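Local atomic coordinates of metalloregulator ScaR (Streptococcus gordonii, PDB entry 3HRT), a protein that probably acts as a dimeric, metal-dependent transcription regulator of the DtxR/MntR family that binds DNA in response to transition metal ions. Residues V68-R73 with P129-L134; H75-V80 with D117-C122; H188-E193 with L201-A206. All coordinates share one frame; numbering follows the deposited sequence.

Contact 1: V68-R73 with P129-L134; sequences VSDLYR and PAKGEL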
# COMPACT_ATOMS: atom_id res chain seq x y z
N VAL A 68 3.74 -17.02 -11.15
CA VAL A 68 5.04 -16.76 -10.54
C VAL A 68 5.61 -15.43 -11.02
O VAL A 68 6.16 -14.67 -10.24
CB VAL A 68 6.05 -17.91 -10.84
CG1 VAL A 68 7.51 -17.43 -10.73
CG2 VAL A 68 5.81 -19.13 -9.92
N SER A 69 5.45 -15.14 -12.31
CA SER A 69 5.86 -13.84 -12.84
C SER A 69 5.22 -12.70 -12.08
O SER A 69 5.93 -11.82 -11.59
CB SER A 69 5.51 -13.70 -14.31
OG SER A 69 5.61 -12.35 -14.70
N ASP A 70 3.89 -12.70 -11.99
CA ASP A 70 3.17 -11.64 -11.27
C ASP A 70 3.65 -11.38 -9.86
O ASP A 70 4.00 -10.25 -9.53
CB ASP A 70 1.68 -11.92 -11.21
CG ASP A 70 0.92 -11.14 -12.23
OD1 ASP A 70 -0.15 -10.61 -11.88
OD2 ASP A 70 1.42 -11.04 -13.38
N LEU A 71 3.66 -12.41 -9.03
CA LEU A 71 4.23 -12.28 -7.69
C LEU A 71 5.51 -11.47 -7.74
O LEU A 71 5.76 -10.66 -6.84
CB LEU A 71 4.50 -13.65 -7.09
CG LEU A 71 3.27 -14.55 -7.20
CD1 LEU A 71 3.51 -15.89 -6.51
CD2 LEU A 71 1.99 -13.85 -6.66
N TYR A 72 6.31 -11.68 -8.78
CA TYR A 72 7.60 -11.03 -8.91
C TYR A 72 7.53 -9.59 -9.38
O TYR A 72 8.28 -8.76 -8.87
CB TYR A 72 8.57 -11.85 -9.77
CG TYR A 72 9.32 -12.94 -9.02
CD1 TYR A 72 10.43 -12.64 -8.26
CD2 TYR A 72 8.92 -14.25 -9.09
CE1 TYR A 72 11.11 -13.64 -7.57
CE2 TYR A 72 9.59 -15.25 -8.40
CZ TYR A 72 10.69 -14.94 -7.65
OH TYR A 72 11.37 -15.93 -6.97
N ARG A 73 6.65 -9.26 -10.33
CA ARG A 73 6.37 -7.84 -10.64
C ARG A 73 6.01 -7.06 -9.38
O ARG A 73 6.63 -6.05 -9.07
CB ARG A 73 5.19 -7.71 -11.58
CG ARG A 73 5.56 -7.55 -13.01
CD ARG A 73 4.33 -7.26 -13.81
NE ARG A 73 4.03 -5.85 -13.72
CZ ARG A 73 4.30 -4.97 -14.67
NH1 ARG A 73 4.87 -5.38 -15.80
NH2 ARG A 73 4.00 -3.69 -14.52
N PRO A 129 9.52 -8.43 -14.97
CA PRO A 129 8.85 -8.83 -16.21
C PRO A 129 7.68 -7.91 -16.56
O PRO A 129 7.11 -7.27 -15.69
CB PRO A 129 8.33 -10.22 -15.86
CG PRO A 129 8.18 -10.17 -14.38
CD PRO A 129 9.37 -9.44 -13.92
N ALA A 130 7.33 -7.85 -17.83
CA ALA A 130 6.14 -7.12 -18.21
C ALA A 130 4.85 -7.83 -17.73
O ALA A 130 4.89 -8.98 -17.25
CB ALA A 130 6.11 -6.91 -19.70
N LYS A 131 3.72 -7.13 -17.85
CA LYS A 131 2.40 -7.68 -17.58
C LYS A 131 2.21 -8.91 -18.43
O LYS A 131 2.18 -8.78 -19.65
CB LYS A 131 1.35 -6.66 -18.04
CG LYS A 131 0.27 -6.21 -17.02
CD LYS A 131 -0.83 -7.23 -16.73
CE LYS A 131 -0.52 -8.02 -15.45
NZ LYS A 131 0.94 -8.43 -15.29
N GLY A 132 2.09 -10.08 -17.81
CA GLY A 132 1.79 -11.32 -18.54
C GLY A 132 2.96 -12.06 -19.21
O GLY A 132 2.79 -13.12 -19.82
N GLU A 133 4.15 -11.47 -19.11
CA GLU A 133 5.37 -12.08 -19.59
C GLU A 133 5.93 -12.99 -18.52
O GLU A 133 5.70 -12.78 -17.32
CB GLU A 133 6.41 -11.00 -19.92
CG GLU A 133 6.71 -10.80 -21.41
CD GLU A 133 5.46 -10.76 -22.29
OE1 GLU A 133 4.53 -9.96 -21.99
OE2 GLU A 133 5.40 -11.51 -23.29
N LEU A 134 6.68 -14.00 -18.94
CA LEU A 134 7.31 -14.92 -18.01
C LEU A 134 8.59 -14.27 -17.53
O LEU A 134 9.16 -13.41 -18.21
CB LEU A 134 7.57 -16.26 -18.69
CG LEU A 134 6.35 -17.19 -18.82
CD1 LEU A 134 5.07 -16.37 -18.91
CD2 LEU A 134 6.46 -18.16 -19.99

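Contact 2: H75-V80 with D117-C122; sequences HRLIEV and DYPKAC. With CD (cadmium ion), chain D; SO4 (sulfate ion), chain C.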
# COMPACT_ATOMS: atom_id res chain seq x y z
N HIS A 75 6.19 -7.79 -6.05
CA HIS A 75 7.27 -7.71 -5.09
C HIS A 75 8.34 -6.69 -5.46
O HIS A 75 8.82 -5.94 -4.61
CB HIS A 75 7.92 -9.08 -4.99
CG HIS A 75 9.10 -9.11 -4.08
ND1 HIS A 75 9.07 -9.75 -2.86
CD2 HIS A 75 10.33 -8.58 -4.20
CE1 HIS A 75 10.24 -9.61 -2.26
NE2 HIS A 75 11.02 -8.90 -3.05
N ARG A 76 8.72 -6.67 -6.74
CA ARG A 76 9.86 -5.89 -7.20
C ARG A 76 9.53 -4.41 -7.44
O ARG A 76 10.35 -3.53 -7.15
CB ARG A 76 10.49 -6.56 -8.43
CG ARG A 76 11.06 -7.93 -8.06
CD ARG A 76 11.89 -8.62 -9.16
NE ARG A 76 12.63 -9.76 -8.63
CZ ARG A 76 13.29 -10.63 -9.38
NH1 ARG A 76 13.29 -10.47 -10.69
NH2 ARG A 76 13.95 -11.64 -8.83
N LEU A 77 8.33 -4.15 -7.95
CA LEU A 77 7.85 -2.79 -8.12
C LEU A 77 7.68 -2.16 -6.75
O LEU A 77 8.13 -1.04 -6.51
CB LEU A 77 6.54 -2.79 -8.88
CG LEU A 77 6.61 -3.16 -10.35
CD1 LEU A 77 5.24 -3.12 -11.00
CD2 LEU A 77 7.56 -2.22 -11.07
N ILE A 78 7.04 -2.88 -5.83
CA ILE A 78 6.90 -2.38 -4.48
C ILE A 78 8.26 -1.98 -3.89
O ILE A 78 8.41 -0.89 -3.31
CB ILE A 78 6.23 -3.39 -3.53
CG1 ILE A 78 4.77 -3.62 -3.93
CG2 ILE A 78 6.31 -2.91 -2.09
CD1 ILE A 78 3.98 -2.36 -4.18
N GLU A 79 9.24 -2.85 -4.04
CA GLU A 79 10.55 -2.56 -3.48
C GLU A 79 11.12 -1.31 -4.07
O GLU A 79 11.69 -0.49 -3.35
CB GLU A 79 11.51 -3.72 -3.73
CG GLU A 79 11.47 -4.77 -2.63
CD GLU A 79 12.35 -5.94 -2.98
OE1 GLU A 79 12.71 -6.02 -4.17
OE2 GLU A 79 12.69 -6.76 -2.09
N VAL A 80 10.99 -1.16 -5.39
CA VAL A 80 11.57 0.01 -6.05
C VAL A 80 10.96 1.30 -5.51
O VAL A 80 11.67 2.25 -5.17
CB VAL A 80 11.32 0.02 -7.56
CG1 VAL A 80 11.69 1.40 -8.14
CG2 VAL A 80 12.06 -1.12 -8.23
N ASP A 117 8.03 4.71 -14.11
CA ASP A 117 8.53 4.85 -15.47
C ASP A 117 9.09 3.55 -15.98
O ASP A 117 10.11 3.54 -16.66
CB ASP A 117 9.56 5.96 -15.58
CG ASP A 117 9.68 6.50 -17.00
OD1 ASP A 117 9.22 5.81 -17.95
OD2 ASP A 117 10.22 7.63 -17.17
N TYR A 118 8.43 2.45 -15.63
CA TYR A 118 8.72 1.15 -16.24
C TYR A 118 10.15 0.67 -15.98
O TYR A 118 10.93 0.50 -16.93
CB TYR A 118 8.43 1.19 -17.73
CG TYR A 118 7.11 1.83 -18.05
CD1 TYR A 118 7.06 3.07 -18.68
CD2 TYR A 118 5.92 1.21 -17.72
CE1 TYR A 118 5.84 3.68 -18.97
CE2 TYR A 118 4.70 1.79 -18.01
CZ TYR A 118 4.66 3.03 -18.64
OH TYR A 118 3.44 3.63 -18.93
N PRO A 119 10.48 0.44 -14.70
CA PRO A 119 11.78 -0.03 -14.24
C PRO A 119 12.01 -1.48 -14.72
O PRO A 119 11.09 -2.31 -14.66
CB PRO A 119 11.66 -0.00 -12.71
CG PRO A 119 10.34 0.45 -12.41
CD PRO A 119 9.50 0.42 -13.61
N LYS A 120 13.21 -1.79 -15.17
CA LYS A 120 13.44 -3.13 -15.65
C LYS A 120 14.13 -3.97 -14.57
O LYS A 120 14.39 -5.14 -14.76
CB LYS A 120 14.21 -3.11 -16.97
CG LYS A 120 13.51 -2.32 -18.08
CD LYS A 120 14.23 -2.49 -19.44
CE LYS A 120 13.53 -1.72 -20.58
NZ LYS A 120 13.89 -2.16 -21.99
N ALA A 121 14.40 -3.38 -13.42
CA ALA A 121 15.11 -4.13 -12.39
C ALA A 121 14.90 -3.57 -11.01
O ALA A 121 14.96 -2.35 -10.81
CB ALA A 121 16.58 -4.16 -12.71
N CYS A 122 14.70 -4.45 -10.03
CA CYS A 122 14.52 -4.02 -8.65
C CYS A 122 15.86 -3.55 -8.07
O CYS A 122 16.89 -3.71 -8.74
CB CYS A 122 13.87 -5.12 -7.82
SG CYS A 122 14.94 -6.41 -7.31
CD CD D . 14.50 -7.36 -5.00
S SO4 C . 15.39 -13.75 -5.81
O1 SO4 C . 15.21 -14.95 -6.62
O2 SO4 C . 14.57 -12.65 -6.33
O3 SO4 C . 15.00 -14.04 -4.43
O4 SO4 C . 16.79 -13.32 -5.86

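Contact 3: H188-E193 with L201-A206; sequences HLYSLE and LAQPIA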
# COMPACT_ATOMS: atom_id res chain seq x y z
N HIS A 188 37.20 -24.87 0.10
CA HIS A 188 35.77 -24.79 -0.21
C HIS A 188 35.30 -23.37 0.04
O HIS A 188 34.19 -23.13 0.52
CB HIS A 188 34.97 -25.82 0.59
CG HIS A 188 35.34 -27.24 0.29
ND1 HIS A 188 35.85 -28.09 1.24
CD2 HIS A 188 35.29 -27.94 -0.86
CE1 HIS A 188 36.09 -29.27 0.69
NE2 HIS A 188 35.76 -29.20 -0.59
N LEU A 189 36.17 -22.44 -0.31
CA LEU A 189 35.95 -21.03 -0.08
C LEU A 189 36.22 -20.24 -1.34
O LEU A 189 37.19 -20.48 -2.06
CB LEU A 189 36.91 -20.49 0.98
CG LEU A 189 36.76 -20.95 2.42
CD1 LEU A 189 37.22 -19.82 3.32
CD2 LEU A 189 35.32 -21.35 2.72
N TYR A 190 35.37 -19.26 -1.58
CA TYR A 190 35.67 -18.27 -2.59
C TYR A 190 36.33 -17.10 -1.88
O TYR A 190 35.91 -16.69 -0.81
CB TYR A 190 34.39 -17.88 -3.33
CG TYR A 190 33.81 -19.07 -4.05
CD1 TYR A 190 33.94 -19.20 -5.44
CD2 TYR A 190 33.17 -20.09 -3.35
CE1 TYR A 190 33.42 -20.30 -6.10
CE2 TYR A 190 32.65 -21.20 -4.00
CZ TYR A 190 32.78 -21.31 -5.38
OH TYR A 190 32.27 -22.41 -6.04
N SER A 191 37.44 -16.63 -2.44
CA SER A 191 38.14 -15.51 -1.85
C SER A 191 37.92 -14.28 -2.71
O SER A 191 38.00 -14.34 -3.94
CB SER A 191 39.63 -15.83 -1.68
OG SER A 191 40.05 -16.85 -2.57
N LEU A 192 37.60 -13.17 -2.07
CA LEU A 192 37.25 -11.97 -2.81
C LEU A 192 38.08 -10.80 -2.32
O LEU A 192 38.82 -10.92 -1.36
CB LEU A 192 35.76 -11.63 -2.65
CG LEU A 192 34.72 -12.68 -3.09
CD1 LEU A 192 33.39 -12.33 -2.48
CD2 LEU A 192 34.61 -12.81 -4.61
N GLU A 193 37.93 -9.67 -3.00
CA GLU A 193 38.64 -8.45 -2.64
C GLU A 193 37.81 -7.26 -3.08
O GLU A 193 37.68 -6.97 -4.27
CB GLU A 193 40.04 -8.46 -3.26
CG GLU A 193 40.65 -7.09 -3.57
CD GLU A 193 40.84 -6.22 -2.34
OE1 GLU A 193 42.00 -6.11 -1.88
OE2 GLU A 193 39.84 -5.65 -1.85
N LEU A 201 34.26 -16.26 1.39
CA LEU A 201 32.85 -16.62 1.24
C LEU A 201 32.69 -18.12 1.24
O LEU A 201 33.44 -18.82 0.56
CB LEU A 201 32.34 -16.13 -0.11
CG LEU A 201 31.65 -14.79 -0.26
CD1 LEU A 201 31.20 -14.65 -1.70
CD2 LEU A 201 30.47 -14.70 0.69
N ALA A 202 31.69 -18.63 1.96
CA ALA A 202 31.41 -20.06 1.90
C ALA A 202 30.92 -20.42 0.50
O ALA A 202 31.15 -19.69 -0.45
CB ALA A 202 30.40 -20.47 2.96
N GLN A 203 30.25 -21.56 0.36
CA GLN A 203 29.75 -21.94 -0.95
C GLN A 203 28.25 -21.67 -1.03
O GLN A 203 27.76 -21.23 -2.05
CB GLN A 203 30.08 -23.41 -1.26
CG GLN A 203 30.55 -23.67 -2.70
CD GLN A 203 30.85 -25.15 -2.96
OE1 GLN A 203 31.94 -25.51 -3.41
NE2 GLN A 203 29.87 -26.00 -2.67
N PRO A 204 27.52 -21.95 0.06
CA PRO A 204 26.09 -21.64 0.10
C PRO A 204 25.80 -20.14 -0.07
O PRO A 204 24.74 -19.80 -0.60
CB PRO A 204 25.67 -22.11 1.50
CG PRO A 204 26.95 -22.13 2.28
CD PRO A 204 27.92 -22.67 1.28
N ILE A 205 26.72 -19.28 0.37
CA ILE A 205 26.59 -17.83 0.22
C ILE A 205 27.11 -17.36 -1.14
O ILE A 205 26.67 -16.33 -1.66
CB ILE A 205 27.32 -17.06 1.36
CG1 ILE A 205 26.66 -17.34 2.72
CG2 ILE A 205 27.34 -15.59 1.11
CD1 ILE A 205 27.17 -18.64 3.41
N ALA A 206 28.05 -18.10 -1.72
CA ALA A 206 28.51 -17.78 -3.06
C ALA A 206 27.53 -18.27 -4.13
O ALA A 206 27.64 -17.88 -5.29
CB ALA A 206 29.90 -18.33 -3.31

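Contact 1: V68-R73 with P129-L134
Ser69 reaches from helix 62-85 to the loop segment 129-134 and binds its backbone. Its OG donates to Glu133 O at 2.7 Å, meeting the carbonyl nearly end-on, with a C=O...donor angle of 171°. The hydroxyl sits there because OG lies opposite the backbone N, with chi1 at 165°. The same OG rests against the proline ring, 3.4 Å from Pro129 CG.

One residue on, Asp70 uses a single carboxylate oxygen. Lys131 NZ approaches OD2 at 3.3 Å from the syn side, 24° out of the carboxylate plane, and makes a salt bridge. The lysine chain is bent at three torsions and folds back toward the helix, although its CB points away from it.

Lys131 and the Glu133 carbonyl belong to a type II beta turn from Ala130 to Glu133. Gly132 takes the positive phi of the turn, and Glu133 N bonds back to Ala130 O. In this DtxR/MntR-family regulator, the turn lies in the loop between helix 106-116 and strand 150-156 and packs on the long helix 62-85.

Farther along the helix, the aliphatic part of Arg73 runs past Pro129 in the opposite direction, with Arg73 CG 4.0 Å from Pro129 CG. The chain then bends at chi3, and NH1 gives a weak, angled bond to Pro129 O at 2.9 Å. The stronger anchor of this guanidinium is a salt bridge from NH2 to Asp113 of helix 106-116. Lys131 NZ lies 4.3 Å from Arg73 NE, a pair of like charges that Asp70 and Asp113 probably help to offset.

Contact 2: H75-V80 with D117-C122
A metal site joins helix 62-85 to the loop after helix 106-116. Glu79 and Cys122 both bind the cadmium ion. Both also belong to the zinc site of this protein, along with His124 and Asp159. Glu79 OE1 lies 2.4 Å from the cadmium ion, and Cys122 SG lies 2.5 Å from it. The sulfur sits between the backbone N and the carbonyl carbon, with chi1 at 78°, and this turns it toward the metal.

Behind the thiolate ligand the packing is apolar. Arg76 CB touches Cys122 CB at 3.7 Å, and Val80 CG2 approaches Cys122 CA at 3.8 Å. Farther along, Leu77 CD2 meets Pro119 CG at 4.1 Å, the two side chains crossing at about a right angle.

The Arg76 chain extends past the cysteine. Its NH2 bonds O2 of a sulfate, probably from the crystallisation liquor, at 2.8 Å and forms a salt bridge with Glu137, while NH1 bonds Thr127 O. His75 NE2 makes a weak bond to Glu79 OE2 and another bond to Asp159.

One carboxylate oxygen and one sulfur tie helix to loop through the ion, so metal binding probably helps to fix their relative position.

Contact 3: H188-E193 with L201-A206
Tyr190 and Leu201 form an antiparallel hydrogen-bonded pair at the edge of the FeoA-domain sheet. Tyr190 N donates to Leu201 O at 2.9 Å, in the carbonyl plane. Leu201 N returns an almost straight bond to Tyr190 O at 2.8 Å, with an N-H...O angle of 176°. Leu201 O also receives a CA-H...O contact from Leu189 CA at 3.4 Å.

Both side chains of the pair lie on one face of the sheet. Ala206 CB sits over a face of the Tyr190 ring in a CH-pi contact, 4.1 Å from the ring centroid. Gln203 comes to the ring edge instead, with its CG in the ring plane and 3.5 Å from Tyr190 CE2. Its amide plane is turned 62° from the ring. The ends of Leu192 and Leu201 pack together, and these two side chains cross obliquely.

The ring reaches this place because Tyr190 CG lies beside the backbone N, with chi1 at -62°. After Leu201 the chain leaves the strand and curls through Pro204, which brings Ala206 back to the ring. Outside the segments, Tyr183 stacks with Tyr190, and Leu143 touches Tyr190, Leu201 and Ala206. Tyr166 of helix 161-168 touches Leu201.

Hydrogen bonding between the segments is confined to backbone groups, while the side chains join by apolar and CH-pi packing that seats the curled loop against the sheet.

How the contacts relate
Contacts 1 and 2 share helix 62-85, and their centres are 11 Å apart. Contact 2 is nested within the chain loop that contact 1 closes. Contact 2 is mostly buried, bridged by a metal ion and packed by apolar groups. Contact 1 is partly buried, and its more exposed loop side is held by a salt bridge and side-chain bonds to backbone carbonyls. Contact 3 is also partly buried but belongs to the FeoA domain, on the opposite side of the chain's centre. Its centre is about 31 Å from that of contact 1. There strand pairing replaces helix-to-loop bonding, and neither charge nor metal joins its two segments.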